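Local coordinates for protein U4/U6 snRNA-associated-splicing factor PRP24 (Saccharomyces cerevisiae, PDB 4N0T) that binds U6 small nuclear RNA through its RNA recognition motifs and acts as a recycling factor of the spliceosome, annealing U6 with U4 RNA, at residues 84-89 and 128-133; 111-116 and 132-137; 141-146 and 158-163. All coordinates share one frame; numbering follows the deposited sequence.

Interaction 1 (84-89 and 128-133); sequences ECTLWM and FAYIDV. With nucleotides of chain B.
Trp88 and Tyr130 are paired across two antiparallel strands of the second RNA recognition motif, at a non-hydrogen-bonded position, and backbone bonds set the register. Leu87 pairs with Ile131 through two hydrogen bonds, Leu87 N to Ile131 O being 2.7 Å. Met89 and Ala129 form a second doubly bonded pair, and Val133 N closes the row on Cys85 O. One side-chain bond is added: Thr86 OG1 donates to Asp132 OD1 at 2.6 Å, reaching it from above the carboxylate plane.

The aromatic cluster of Trp88, Phe128 and Tyr130 receives the RNA, Phe128 at the backbone and the others at bases. CD1 of Trp88 lies 3.4 Å from CZ of Tyr130, off-centre over that ring, with the planes inclined at 58°. The other face of Tyr130 carries the base of G21 of chain B, while Trp88 turns one face to the base of A20 of chain B, whose C5 sits 3.5 Å above the indole. Tyr130 OH donates to N3 of A20 over 2.8 Å, so the residue meets both nucleotides. Phe128 takes C4' of the A20 ribose over one ring face, off toward the rim.

On the reverse face, CE of Met89 is 3.6 Å from CD1 of Ile131. As is general in RNA recognition motifs, this face serves the helices: Ile131 touches 98-107 and Leu87 touches 136-146, while strands 112-116 and 154-160 flank the pair.

Interaction 2 (111-116 and 132-137); sequences VALSIR and DVTSKE. With nucleotides of chain B.
Arg116 and Asp132 form a salt bridge between the edge strand 112-116 of an RNA recognition motif sheet and its neighbour 128-133, on the RNA-binding face. Arg116 NH1 gives a hydrogen bond to Asp132 OD2 at 2.8 Å, arriving well above the carboxylate plane; the guanidinium and carboxylate planes are 54° apart. A weak bond from NH2 to OD1 accompanies it, and OD1 has its stronger partner in Thr86, while Arg52 forms a second salt bridge with OD2. NH1 also donates to Ser114 OG, which helps fix the rotation of the guanidinium. The arginine chain bends at chi3 (-67°), and its NE donates to N7 of G21 of chain B at 2.9 Å while NH2 donates to O6, a two-pronged reading of the guanine edge. An alanine in place of Arg116 would probably leave N7 and O6 of the guanine without these donors and Asp132 without one of its cationic partners.

Earlier on the edge strand, Leu113 and Ser114 both face Asp132 in a classic beta bulge: Leu113 N bonds to Asp132 O at 2.9 Å, and Asp132 N to Ser114 O at 3.0 Å. Beyond the bulge the packing is apolar. CD1 of Leu113 meets CG2 of Thr134 at 3.8 Å, the two side chains crossing at about a right angle. A water ends the contact, donating to Val111 O at 2.9 Å and accepting from Thr134 N at 2.8 Å.

Interaction 3 (141-146 and 158-163); sequences YCVEKL and TKVSNP. With nucleotides of chain B.
Val143 and Val160 meet methyl to methyl, CG2 to CG2 at 3.9 Å, their side chains crossing at about a right angle. The contact lays helix 136-146 against strand 154-160 of an RNA recognition motif; the axes of helix segment 141-146 and strand segment 158-160 run nearly antiparallel at 157° and are 7.4 Å apart at their closest. The branches of Val143 divide the work. CG1, anti to the backbone N (chi1 174°), rests 3.7 Å from Thr158 O, whereas CG2 touches the backbone N and CG2 of Val160. One valine thus bridges from Thr158 to Val160.

Thr158 directs its side chain toward the helix, and its two branches likewise part. CG2 packs near Cys142 O at 3.9 Å, and OG1 lies 3.6 Å from CB of Leu146, one helical turn further on. Leu146 and Cys142 also touch helix 98-107 through Leu105, so the contact joins the helical layer to the strand. Lys159, between Thr158 and Val160, points away from the helix, and its CD lies 3.6 Å from N6 of A20 of chain B.

Past the strand, Asn162 N donates a hydrogen bond to N1 of that adenine at 3.0 Å, while CG of Pro163 lies near its N3. No hydrogen bond crosses between helix and strand. The chemistry therefore implies an interface of van der Waals contacts, chiefly from aliphatic carbons, in which Thr158 OG1 is buried without a polar partner, while the hydrogen bond of 158-163 to the adenine comes from beyond the strand.

How the interactions relate
All three contacts lie within the second RNA recognition motif. From the N terminus, strand 86-90 enters first, and interaction 1 closes the long loop through helix 98-107 and strand 112-116 by returning strand 128-133 to its side. Interaction 2 is nearly nested inside that loop: it closes the hairpin of 112-116 and 128-133, and ends on the same stretch, sharing Asp132 and Val133. Interaction 3 follows in series, closing the shorter excursion from helix 136-146 to strand 154-160, which flanks strand 86-90 on its other side. Together they tie the sheet, out to its edge strand 112-116, to helix 136-146, and the RNA lies across the sheet.

Interaction 1 (84-89 and 128-133)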
# COMPACT_ATOMS: atom_id res chain seq x y z
N GLU A 84 9.17 15.01 -16.16
CA GLU A 84 9.83 15.56 -14.98
C GLU A 84 8.88 16.28 -14.02
O GLU A 84 9.30 17.15 -13.26
CB GLU A 84 11.01 16.45 -15.39
CG GLU A 84 12.05 15.70 -16.22
CD GLU A 84 13.26 16.55 -16.52
OE1 GLU A 84 13.27 17.22 -17.57
OE2 GLU A 84 14.19 16.56 -15.69
N CYS A 85 7.62 15.88 -14.04
CA CYS A 85 6.61 16.47 -13.17
C CYS A 85 5.97 15.47 -12.22
O CYS A 85 4.86 15.71 -11.74
CB CYS A 85 5.50 17.09 -14.01
SG CYS A 85 6.00 18.58 -14.91
N THR A 86 6.65 14.36 -11.95
CA THR A 86 6.05 13.33 -11.11
C THR A 86 6.91 13.05 -9.87
O THR A 86 8.12 12.88 -9.96
CB THR A 86 5.86 12.02 -11.91
OG1 THR A 86 5.03 12.28 -13.06
CG2 THR A 86 5.20 10.94 -11.05
N LEU A 87 6.25 13.04 -8.71
CA LEU A 87 6.90 12.69 -7.46
C LEU A 87 6.51 11.28 -7.04
O LEU A 87 5.41 10.81 -7.36
CB LEU A 87 6.41 13.62 -6.37
CG LEU A 87 6.59 15.10 -6.69
CD1 LEU A 87 5.71 15.92 -5.78
CD2 LEU A 87 8.04 15.45 -6.52
N TRP A 88 7.40 10.62 -6.33
CA TRP A 88 7.04 9.41 -5.61
C TRP A 88 7.24 9.69 -4.14
O TRP A 88 8.30 10.21 -3.73
CB TRP A 88 7.88 8.23 -6.09
CG TRP A 88 7.63 6.93 -5.36
CD1 TRP A 88 6.66 6.01 -5.63
CD2 TRP A 88 8.42 6.39 -4.29
NE1 TRP A 88 6.80 4.92 -4.78
CE2 TRP A 88 7.86 5.14 -3.94
CE3 TRP A 88 9.55 6.85 -3.59
CZ2 TRP A 88 8.39 4.34 -2.92
CZ3 TRP A 88 10.08 6.05 -2.59
CH2 TRP A 88 9.50 4.81 -2.26
N MET A 89 6.23 9.37 -3.34
CA MET A 89 6.23 9.66 -1.92
C MET A 89 5.97 8.39 -1.11
O MET A 89 5.13 7.57 -1.48
CB MET A 89 5.17 10.72 -1.63
CG MET A 89 5.12 11.22 -0.21
SD MET A 89 3.80 12.48 -0.08
CE MET A 89 4.59 13.87 -0.87
N PHE A 128 2.45 4.11 -0.38
CA PHE A 128 3.26 5.07 -1.13
C PHE A 128 2.30 5.73 -2.11
O PHE A 128 1.15 5.31 -2.21
CB PHE A 128 4.43 4.40 -1.88
CG PHE A 128 4.00 3.28 -2.81
CD1 PHE A 128 3.57 3.56 -4.11
CD2 PHE A 128 4.02 1.95 -2.36
CE1 PHE A 128 3.16 2.52 -4.97
CE2 PHE A 128 3.63 0.91 -3.21
CZ PHE A 128 3.19 1.19 -4.51
N ALA A 129 2.78 6.73 -2.84
CA ALA A 129 1.92 7.45 -3.78
C ALA A 129 2.72 8.06 -4.89
O ALA A 129 3.88 8.45 -4.70
CB ALA A 129 1.10 8.55 -3.05
N TYR A 130 2.09 8.16 -6.06
CA TYR A 130 2.63 8.95 -7.16
C TYR A 130 1.82 10.24 -7.27
O TYR A 130 0.59 10.23 -7.13
CB TYR A 130 2.55 8.18 -8.48
CG TYR A 130 3.55 7.07 -8.56
CD1 TYR A 130 4.84 7.29 -9.04
CD2 TYR A 130 3.22 5.80 -8.12
CE1 TYR A 130 5.76 6.26 -9.11
CE2 TYR A 130 4.13 4.77 -8.18
CZ TYR A 130 5.39 5.00 -8.67
OH TYR A 130 6.28 3.96 -8.70
N ILE A 131 2.52 11.35 -7.49
CA ILE A 131 1.85 12.64 -7.59
C ILE A 131 2.37 13.36 -8.81
O ILE A 131 3.59 13.52 -8.96
CB ILE A 131 2.17 13.52 -6.36
CG1 ILE A 131 1.79 12.81 -5.07
CG2 ILE A 131 1.40 14.85 -6.47
CD1 ILE A 131 2.71 13.17 -3.91
N ASP A 132 1.46 13.82 -9.67
CA ASP A 132 1.84 14.64 -10.81
C ASP A 132 1.57 16.11 -10.48
O ASP A 132 0.48 16.46 -10.02
CB ASP A 132 1.04 14.26 -12.06
CG ASP A 132 1.41 12.90 -12.60
OD1 ASP A 132 2.52 12.42 -12.30
OD2 ASP A 132 0.58 12.33 -13.34
N VAL A 133 2.58 16.94 -10.70
CA VAL A 133 2.43 18.39 -10.56
C VAL A 133 2.55 19.05 -11.93
O VAL A 133 2.58 18.35 -12.94
CB VAL A 133 3.42 18.96 -9.53
CG1 VAL A 133 3.14 18.36 -8.18
CG2 VAL A 133 4.88 18.69 -9.94
P A B 20 9.11 -0.63 -2.70
OP1 A B 20 8.23 -1.55 -1.93
OP2 A B 20 10.49 -1.08 -3.03
O5' A B 20 8.40 -0.23 -4.06
C5' A B 20 7.01 0.12 -4.12
C4' A B 20 6.66 0.69 -5.46
O4' A B 20 7.20 2.04 -5.54
C3' A B 20 7.21 -0.07 -6.67
O3' A B 20 6.30 0.04 -7.76
C2' A B 20 8.47 0.72 -7.01
O2' A B 20 8.88 0.61 -8.36
C1' A B 20 8.04 2.15 -6.67
N9 A B 20 9.17 3.03 -6.33
C8 A B 20 10.09 2.86 -5.33
N7 A B 20 11.01 3.79 -5.32
C5 A B 20 10.66 4.64 -6.36
C6 A B 20 11.24 5.82 -6.87
N6 A B 20 12.33 6.37 -6.36
N1 A B 20 10.63 6.40 -7.93
C2 A B 20 9.54 5.83 -8.46
N3 A B 20 8.92 4.71 -8.07
C4 A B 20 9.53 4.17 -7.01
P G B 21 5.30 -1.17 -8.15
OP1 G B 21 5.58 -2.39 -7.34
OP2 G B 21 5.41 -1.32 -9.64
O5' G B 21 3.87 -0.61 -7.76
C5' G B 21 3.45 0.66 -8.22
C4' G B 21 1.97 0.87 -7.99
O4' G B 21 1.66 2.26 -8.26
C3' G B 21 1.05 0.08 -8.89
O3' G B 21 -0.22 0.05 -8.24
C2' G B 21 0.93 1.00 -10.10
O2' G B 21 -0.15 0.72 -10.94
C1' G B 21 0.77 2.33 -9.37
N9 G B 21 1.13 3.53 -10.12
C8 G B 21 0.30 4.61 -10.22
N7 G B 21 0.85 5.58 -10.89
C5 G B 21 2.10 5.13 -11.22
C6 G B 21 3.13 5.78 -11.93
O6 G B 21 3.11 6.93 -12.44
N1 G B 21 4.25 4.97 -12.06
C2 G B 21 4.37 3.71 -11.52
N2 G B 21 5.54 3.08 -11.72
N3 G B 21 3.41 3.09 -10.86
C4 G B 21 2.31 3.85 -10.73
P C B 19 5.49 -0.18 1.40
OP1 C B 19 4.49 -0.03 0.33
OP2 C B 19 5.74 -1.52 2.03
O5' C B 19 6.93 0.31 0.92
C5' C B 19 7.07 1.56 0.25
C4' C B 19 8.52 1.90 0.08
O4' C B 19 9.13 2.10 1.39
C3' C B 19 9.36 0.80 -0.54
O3' C B 19 9.24 0.78 -1.95
C2' C B 19 10.75 1.13 -0.04
O2' C B 19 11.27 2.25 -0.74
C1' C B 19 10.43 1.57 1.39
N1 C B 19 10.46 0.41 2.33
C2 C B 19 11.71 0.01 2.81
O2 C B 19 12.72 0.63 2.41
N3 C B 19 11.78 -1.02 3.67
C4 C B 19 10.66 -1.65 4.06
N4 C B 19 10.78 -2.69 4.92
C5 C B 19 9.37 -1.27 3.60
C6 C B 19 9.32 -0.23 2.74

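Interaction 2 (111-116 and 132-137)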
# COMPACT_ATOMS: atom_id res chain seq x y z
N VAL A 111 0.25 23.14 -7.14
CA VAL A 111 -0.96 22.53 -7.67
C VAL A 111 -0.69 21.05 -7.95
O VAL A 111 0.34 20.71 -8.53
CB VAL A 111 -1.35 23.21 -8.99
CG1 VAL A 111 -2.54 22.49 -9.64
CG2 VAL A 111 -1.66 24.69 -8.75
N ALA A 112 -1.60 20.18 -7.51
CA ALA A 112 -1.49 18.75 -7.80
C ALA A 112 -2.54 18.33 -8.81
O ALA A 112 -3.74 18.60 -8.63
CB ALA A 112 -1.63 17.93 -6.53
N LEU A 113 -2.10 17.67 -9.88
CA LEU A 113 -3.02 17.19 -10.89
C LEU A 113 -3.59 15.80 -10.61
O LEU A 113 -4.74 15.51 -10.93
CB LEU A 113 -2.34 17.19 -12.26
CG LEU A 113 -2.21 18.55 -12.94
CD1 LEU A 113 -1.12 18.50 -13.99
CD2 LEU A 113 -3.53 18.92 -13.56
N SER A 114 -2.78 14.93 -10.01
CA SER A 114 -3.19 13.54 -9.83
C SER A 114 -2.41 12.94 -8.68
O SER A 114 -1.21 13.17 -8.57
CB SER A 114 -2.92 12.74 -11.12
OG SER A 114 -3.19 11.35 -10.94
N ILE A 115 -3.11 12.23 -7.81
CA ILE A 115 -2.46 11.53 -6.71
C ILE A 115 -2.95 10.09 -6.77
O ILE A 115 -4.15 9.83 -6.74
CB ILE A 115 -2.83 12.18 -5.35
CG1 ILE A 115 -2.33 13.62 -5.32
CG2 ILE A 115 -2.17 11.43 -4.18
CD1 ILE A 115 -2.97 14.45 -4.20
N ARG A 116 -2.01 9.16 -6.89
CA ARG A 116 -2.36 7.77 -7.17
C ARG A 116 -1.79 6.84 -6.12
O ARG A 116 -0.58 6.82 -5.91
CB ARG A 116 -1.82 7.38 -8.56
CG ARG A 116 -2.39 8.30 -9.67
CD ARG A 116 -1.92 7.89 -11.06
NE ARG A 116 -0.50 8.07 -11.32
CZ ARG A 116 0.08 9.20 -11.71
NH1 ARG A 116 -0.63 10.33 -11.87
NH2 ARG A 116 1.39 9.21 -11.94
N ASP A 132 1.46 13.82 -9.67
CA ASP A 132 1.84 14.64 -10.81
C ASP A 132 1.57 16.11 -10.48
O ASP A 132 0.48 16.46 -10.02
CB ASP A 132 1.04 14.26 -12.06
CG ASP A 132 1.41 12.90 -12.60
OD1 ASP A 132 2.52 12.42 -12.30
OD2 ASP A 132 0.58 12.33 -13.34
N VAL A 133 2.58 16.94 -10.70
CA VAL A 133 2.43 18.39 -10.56
C VAL A 133 2.55 19.05 -11.93
O VAL A 133 2.58 18.35 -12.94
CB VAL A 133 3.42 18.96 -9.53
CG1 VAL A 133 3.14 18.36 -8.18
CG2 VAL A 133 4.88 18.69 -9.94
N THR A 134 2.58 20.38 -11.98
CA THR A 134 2.48 21.06 -13.27
C THR A 134 3.81 21.53 -13.87
O THR A 134 3.83 21.98 -15.02
CB THR A 134 1.54 22.26 -13.19
OG1 THR A 134 2.07 23.23 -12.28
CG2 THR A 134 0.16 21.83 -12.72
N SER A 135 4.89 21.46 -13.11
CA SER A 135 6.20 21.85 -13.65
C SER A 135 7.36 21.12 -12.97
O SER A 135 7.23 20.64 -11.85
CB SER A 135 6.42 23.36 -13.52
OG SER A 135 6.73 23.71 -12.17
N LYS A 136 8.50 21.03 -13.66
CA LYS A 136 9.70 20.44 -13.07
C LYS A 136 10.12 21.24 -11.84
O LYS A 136 10.57 20.68 -10.84
CB LYS A 136 10.85 20.38 -14.09
CG LYS A 136 12.20 20.04 -13.46
CD LYS A 136 13.32 20.03 -14.49
CE LYS A 136 14.57 19.34 -13.93
NZ LYS A 136 15.48 18.86 -15.02
N GLU A 137 9.94 22.55 -11.92
CA GLU A 137 10.24 23.45 -10.81
C GLU A 137 9.43 23.11 -9.56
O GLU A 137 9.98 23.00 -8.46
CB GLU A 137 10.03 24.91 -11.24
CG GLU A 137 11.10 25.43 -12.19
CD GLU A 137 11.07 24.79 -13.58
OE1 GLU A 137 9.96 24.47 -14.08
OE2 GLU A 137 12.16 24.60 -14.18
P G B 21 5.30 -1.17 -8.15
OP1 G B 21 5.58 -2.39 -7.34
OP2 G B 21 5.41 -1.32 -9.64
O5' G B 21 3.87 -0.61 -7.76
C5' G B 21 3.45 0.66 -8.22
C4' G B 21 1.97 0.87 -7.99
O4' G B 21 1.66 2.26 -8.26
C3' G B 21 1.05 0.08 -8.89
O3' G B 21 -0.22 0.05 -8.24
C2' G B 21 0.93 1.00 -10.10
O2' G B 21 -0.15 0.72 -10.94
C1' G B 21 0.77 2.33 -9.37
N9 G B 21 1.13 3.53 -10.12
C8 G B 21 0.30 4.61 -10.22
N7 G B 21 0.85 5.58 -10.89
C5 G B 21 2.10 5.13 -11.22
C6 G B 21 3.13 5.78 -11.93
O6 G B 21 3.11 6.93 -12.44
N1 G B 21 4.25 4.97 -12.06
C2 G B 21 4.37 3.71 -11.52
N2 G B 21 5.54 3.08 -11.72
N3 G B 21 3.41 3.09 -10.86
C4 G B 21 2.31 3.85 -10.73
O HOH W 1 2.40 22.19 -9.85

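Interaction 3 (141-146 and 158-163)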
# COMPACT_ATOMS: atom_id res chain seq x y z
N TYR A 141 10.70 21.59 -6.01
CA TYR A 141 10.34 22.32 -4.80
C TYR A 141 9.67 21.40 -3.78
O TYR A 141 9.91 21.50 -2.57
CB TYR A 141 9.46 23.53 -5.15
CG TYR A 141 9.19 24.46 -3.99
CD1 TYR A 141 10.23 25.17 -3.39
CD2 TYR A 141 7.91 24.66 -3.50
CE1 TYR A 141 10.00 26.03 -2.32
CE2 TYR A 141 7.66 25.52 -2.43
CZ TYR A 141 8.72 26.20 -1.85
OH TYR A 141 8.50 27.06 -0.79
N CYS A 142 8.83 20.48 -4.25
CA CYS A 142 8.23 19.49 -3.35
C CYS A 142 9.29 18.63 -2.67
O CYS A 142 9.17 18.31 -1.49
CB CYS A 142 7.26 18.58 -4.10
SG CYS A 142 5.74 19.40 -4.62
N VAL A 143 10.32 18.24 -3.41
CA VAL A 143 11.40 17.45 -2.81
C VAL A 143 12.09 18.29 -1.74
O VAL A 143 12.31 17.82 -0.62
CB VAL A 143 12.42 16.98 -3.85
CG1 VAL A 143 13.60 16.27 -3.15
CG2 VAL A 143 11.78 16.03 -4.86
N GLU A 144 12.41 19.53 -2.09
CA GLU A 144 13.10 20.44 -1.18
C GLU A 144 12.36 20.62 0.14
O GLU A 144 12.96 20.53 1.21
CB GLU A 144 13.28 21.81 -1.84
CG GLU A 144 14.02 22.82 -0.97
CD GLU A 144 13.85 24.26 -1.44
OE1 GLU A 144 13.79 24.49 -2.67
OE2 GLU A 144 13.76 25.16 -0.58
N LYS A 145 11.05 20.84 0.07
CA LYS A 145 10.27 21.14 1.27
C LYS A 145 9.71 19.92 2.00
O LYS A 145 9.50 19.99 3.21
CB LYS A 145 9.11 22.08 0.92
CG LYS A 145 9.53 23.38 0.23
CD LYS A 145 10.25 24.32 1.18
CE LYS A 145 9.34 24.80 2.29
NZ LYS A 145 9.80 26.10 2.87
N LEU A 146 9.48 18.82 1.28
CA LEU A 146 8.73 17.70 1.86
C LEU A 146 9.58 16.47 2.17
O LEU A 146 9.21 15.68 3.04
CB LEU A 146 7.56 17.30 0.96
CG LEU A 146 6.59 18.42 0.58
CD1 LEU A 146 5.49 17.91 -0.35
CD2 LEU A 146 5.98 19.07 1.82
N THR A 158 10.14 11.97 -0.08
CA THR A 158 9.61 12.57 -1.32
C THR A 158 10.73 12.62 -2.35
O THR A 158 11.80 13.19 -2.10
CB THR A 158 9.04 13.99 -1.08
OG1 THR A 158 8.00 13.93 -0.10
CG2 THR A 158 8.44 14.56 -2.38
N LYS A 159 10.51 12.00 -3.51
CA LYS A 159 11.53 11.86 -4.54
C LYS A 159 10.97 12.24 -5.91
O LYS A 159 9.78 12.08 -6.16
CB LYS A 159 12.03 10.41 -4.61
CG LYS A 159 12.77 9.91 -3.36
CD LYS A 159 13.11 8.41 -3.50
CE LYS A 159 13.95 7.89 -2.34
NZ LYS A 159 15.37 8.31 -2.46
N VAL A 160 11.83 12.74 -6.78
CA VAL A 160 11.50 12.81 -8.19
C VAL A 160 11.35 11.36 -8.66
O VAL A 160 12.26 10.55 -8.47
CB VAL A 160 12.59 13.55 -8.98
CG1 VAL A 160 12.30 13.48 -10.47
CG2 VAL A 160 12.64 15.02 -8.54
N SER A 161 10.20 11.03 -9.24
CA SER A 161 9.89 9.64 -9.59
C SER A 161 10.79 9.04 -10.67
O SER A 161 10.93 9.59 -11.78
CB SER A 161 8.41 9.52 -10.01
OG SER A 161 8.13 8.20 -10.44
N ASN A 162 11.42 7.91 -10.34
CA ASN A 162 12.10 7.06 -11.31
C ASN A 162 12.25 5.69 -10.68
O ASN A 162 13.12 5.48 -9.85
CB ASN A 162 13.48 7.58 -11.71
CG ASN A 162 14.16 6.69 -12.76
OD1 ASN A 162 13.64 5.63 -13.15
ND2 ASN A 162 15.33 7.13 -13.24
N PRO A 163 11.36 4.76 -11.06
CA PRO A 163 11.38 3.43 -10.44
C PRO A 163 12.71 2.69 -10.56
O PRO A 163 13.00 1.84 -9.71
CB PRO A 163 10.27 2.68 -11.19
CG PRO A 163 9.32 3.76 -11.59
CD PRO A 163 10.20 4.94 -11.95
P A B 20 9.11 -0.63 -2.70
OP1 A B 20 8.23 -1.55 -1.93
OP2 A B 20 10.49 -1.08 -3.03
O5' A B 20 8.40 -0.23 -4.06
C5' A B 20 7.01 0.12 -4.12
C4' A B 20 6.66 0.69 -5.46
O4' A B 20 7.20 2.04 -5.54
C3' A B 20 7.21 -0.07 -6.67
O3' A B 20 6.30 0.04 -7.76
C2' A B 20 8.47 0.72 -7.01
O2' A B 20 8.88 0.61 -8.36
C1' A B 20 8.04 2.15 -6.67
N9 A B 20 9.17 3.03 -6.33
C8 A B 20 10.09 2.86 -5.33
N7 A B 20 11.01 3.79 -5.32
C5 A B 20 10.66 4.64 -6.36
C6 A B 20 11.24 5.82 -6.87
N6 A B 20 12.33 6.37 -6.36
N1 A B 20 10.63 6.40 -7.93
C2 A B 20 9.54 5.83 -8.46
N3 A B 20 8.92 4.71 -8.07
C4 A B 20 9.53 4.17 -7.01